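Local coordinates for TRAP-type C4-dicarboxylate:H+ symport system substrate-binding component DctP (Shewanella oneidensis, PDB 4MX6), which binds succinate as a periplasmic solute-binding protein and probably delivers C4-dicarboxylates to a TRAP-type proton symporter, at residues A[166-171]-A[301-306]. Residues are numbered along the deposited sequence; the frame is centred on the assembly and turned at random.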
ATOM      1  N   PRO A 166      11.219  19.157  10.130  1.00 12.54           N
ATOM      2  CA  PRO A 166      10.634  19.374   8.802  1.00 12.13           C
ATOM      3  C   PRO A 166      11.509  18.792   7.708  1.00 11.58           C
ATOM      4  O   PRO A 166      12.737  18.832   7.807  1.00 13.79           O
ATOM      5  CB  PRO A 166      10.590  20.899   8.671  1.00 13.77           C
ATOM      6  CG  PRO A 166      10.652  21.416  10.048  1.00 15.15           C
ATOM      7  CD  PRO A 166      11.441  20.420  10.852  1.00 13.64           C
ATOM      8  N   LEU A 167      10.884  18.289   6.656  1.00 10.93           N
ATOM      9  CA  LEU A 167      11.624  17.732   5.524  1.00 10.86           C
ATOM     10  C   LEU A 167      11.381  18.573   4.260  1.00 11.00           C
ATOM     11  O   LEU A 167      10.956  18.089   3.199  1.00 10.90           O
ATOM     12  CB  LEU A 167      11.290  16.246   5.341  1.00 10.24           C
ATOM     13  CG  LEU A 167      11.733  15.401   6.555  1.00 11.19           C
ATOM     14  CD1 LEU A 167      11.073  14.037   6.530  1.00 11.51           C
ATOM     15  CD2 LEU A 167      13.243  15.263   6.615  1.00 12.25           C
ATOM     16  N   LYS A 168      11.701  19.854   4.405  1.00 11.91           N
ATOM     17  CA  LYS A 168      11.471  20.845   3.369  1.00 13.26           C
ATOM     18  C   LYS A 168      12.296  20.595   2.122  1.00 12.47           C
ATOM     19  O   LYS A 168      11.841  20.833   1.005  1.00 13.16           O
ATOM     20  CB  LYS A 168      11.827  22.228   3.911  1.00 16.35           C
ATOM     21  CG  LYS A 168      10.773  22.817   4.819  1.00 21.27           C
ATOM     22  CD  LYS A 168       9.588  23.253   3.979  1.00 25.78           C
ATOM     23  CE  LYS A 168       8.828  24.394   4.608  1.00 28.79           C
ATOM     24  NZ  LYS A 168       7.940  25.027   3.594  1.00 30.50           N
ATOM     25  N   GLN A 169      13.518  20.123   2.324  1.00 12.01           N
ATOM     26  CA  GLN A 169      14.432  19.860   1.222  1.00 12.36           C
ATOM     27  C   GLN A 169      15.109  18.532   1.448  1.00 11.49           C
ATOM     28  O   GLN A 169      15.211  18.067   2.589  1.00 11.36           O
ATOM     29  CB  GLN A 169      15.489  20.954   1.122  1.00 14.37           C
ATOM     30  CG  GLN A 169      14.919  22.327   0.845  1.00 16.98           C
ATOM     31  CD  GLN A 169      15.957  23.417   0.936  1.00 19.06           C
ATOM     32  OE1 GLN A 169      16.312  23.857   2.026  1.00 21.14           O
ATOM     33  NE2 GLN A 169      16.451  23.865  -0.212  1.00 19.06           N
ATOM     34  N   PRO A 170      15.581  17.913   0.360  1.00 11.20           N
ATOM     35  CA  PRO A 170      16.251  16.617   0.484  1.00 12.20           C
ATOM     36  C   PRO A 170      17.363  16.615   1.523  1.00 12.41           C
ATOM     37  O   PRO A 170      17.541  15.603   2.198  1.00 12.07           O
ATOM     38  CB  PRO A 170      16.819  16.388  -0.920  1.00 14.07           C
ATOM     39  CG  PRO A 170      15.904  17.118  -1.797  1.00 13.89           C
ATOM     40  CD  PRO A 170      15.409  18.306  -1.047  1.00 11.85           C
ATOM     41  N   SER A 171      18.099  17.716   1.647  1.00 13.36           N
ATOM     42  CA  SER A 171      19.203  17.784   2.597  1.00 14.75           C
ATOM     43  C   SER A 171      18.745  17.518   4.033  1.00 13.88           C
ATOM     44  O   SER A 171      19.527  17.052   4.859  1.00 15.08           O
ATOM     45  CB  SER A 171      19.926  19.145   2.502  1.00 17.13           C
ATOM     46  OG  SER A 171      19.049  20.220   2.788  1.00 18.89           O
ATOM     47  N   VAL A 301       3.977  20.390   7.568  1.00 13.57           N
ATOM     48  CA  VAL A 301       4.992  21.086   6.788  1.00 13.94           C
ATOM     49  C   VAL A 301       4.554  20.980   5.329  1.00 13.62           C
ATOM     50  O   VAL A 301       4.307  19.888   4.824  1.00 13.86           O
ATOM     51  CB  VAL A 301       6.385  20.421   6.972  1.00 14.68           C
ATOM     52  CG1 VAL A 301       7.424  21.086   6.112  1.00 14.99           C
ATOM     53  CG2 VAL A 301       6.810  20.455   8.444  1.00 16.26           C
ATOM     54  N   THR A 302       4.417  22.124   4.678  1.00 13.96           N
ATOM     55  CA  THR A 302       3.991  22.201   3.291  1.00 15.35           C
ATOM     56  C   THR A 302       5.217  22.496   2.429  1.00 15.22           C
ATOM     57  O   THR A 302       6.131  23.156   2.888  1.00 17.66           O
ATOM     58  CB  THR A 302       2.923  23.322   3.144  1.00 19.17           C
ATOM     59  OG1 THR A 302       1.731  22.929   3.843  1.00 21.41           O
ATOM     60  CG2 THR A 302       2.595  23.607   1.700  1.00 20.83           C
ATOM     61  N   LEU A 303       5.244  21.994   1.197  1.00 14.00           N
ATOM     62  CA  LEU A 303       6.350  22.253   0.271  1.00 13.91           C
ATOM     63  C   LEU A 303       5.965  23.315  -0.742  1.00 15.05           C
ATOM     64  O   LEU A 303       4.894  23.242  -1.341  1.00 16.11           O
ATOM     65  CB  LEU A 303       6.726  20.993  -0.504  1.00 13.38           C
ATOM     66  CG  LEU A 303       7.175  19.785   0.313  1.00 12.91           C
ATOM     67  CD1 LEU A 303       7.596  18.642  -0.611  1.00 12.62           C
ATOM     68  CD2 LEU A 303       8.300  20.151   1.254  1.00 14.18           C
ATOM     69  N   SER A 304       6.843  24.289  -0.950  1.00 14.85           N
ATOM     70  CA  SER A 304       6.678  25.220  -2.053  1.00 16.34           C
ATOM     71  C   SER A 304       6.934  24.490  -3.369  1.00 15.78           C
ATOM     72  O   SER A 304       7.490  23.397  -3.391  1.00 15.22           O
ATOM     73  CB  SER A 304       7.654  26.392  -1.936  1.00 17.37           C
ATOM     74  OG  SER A 304       8.961  25.992  -2.299  1.00 17.46           O
ATOM     75  N   PRO A 305       6.539  25.099  -4.481  1.00 16.16           N
ATOM     76  CA  PRO A 305       6.788  24.436  -5.764  1.00 16.23           C
ATOM     77  C   PRO A 305       8.263  24.129  -5.994  1.00 14.63           C
ATOM     78  O   PRO A 305       8.586  23.030  -6.452  1.00 14.47           O
ATOM     79  CB  PRO A 305       6.288  25.461  -6.775  1.00 17.20           C
ATOM     80  CG  PRO A 305       5.207  26.180  -6.043  1.00 17.75           C
ATOM     81  CD  PRO A 305       5.700  26.299  -4.629  1.00 16.79           C
ATOM     82  N   ALA A 306       9.148  25.075  -5.686  1.00 13.98           N
ATOM     83  CA  ALA A 306      10.570  24.841  -5.852  1.00 13.31           C
ATOM     84  C   ALA A 306      11.071  23.769  -4.897  1.00 12.95           C
ATOM     85  O   ALA A 306      11.940  22.986  -5.255  1.00 12.83           O
ATOM     86  CB  ALA A 306      11.364  26.130  -5.673  1.00 13.48           C
TER
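P166 faces V301 and K168 faces L303 as the loop 166-171 runs past the turn that leads from strand 299-301 into helix 305-326, with CA atoms 6.1 Å apart at K168 and L303. The pairing illustrates how one lysine can serve apolar packing and polar bonding at once. Its chain turns at chi2 (-73°), and the methylenes beyond cross V301 obliquely, CD lying 3.7 Å from V301 CG1. The ammonium then reaches the backbone carbonyl of T302, NZ to O 2.7 Å, in a bond nearly in line with C=O (168° at the oxygen). NZ also forms a salt bridge with E307, whose OE1 accepts the backbone N-H of S304, the N-cap residue of helix 305-326. The second methyl of V301, CG2, rests 3.8 Å from P166 CB, while CG1 lies mainly against the K168 methylenes. L303 contributes CD2, which packs against the main chain of K168, 3.6 Å from its carbonyl O. An alanine in place of K168 would probably leave the T302 carbonyl and E307 without their ammonium partner and strip the methylenes from V301 CG1. V301 makes backbone hydrogen bonds with I236 in strand 235-237 and with E238 just beyond it. The arrangement is a loop packed over the junction between an outermost sheet strand, 299-301, and an N-capped helix, within the periplasmic solute-binding fold of family 7.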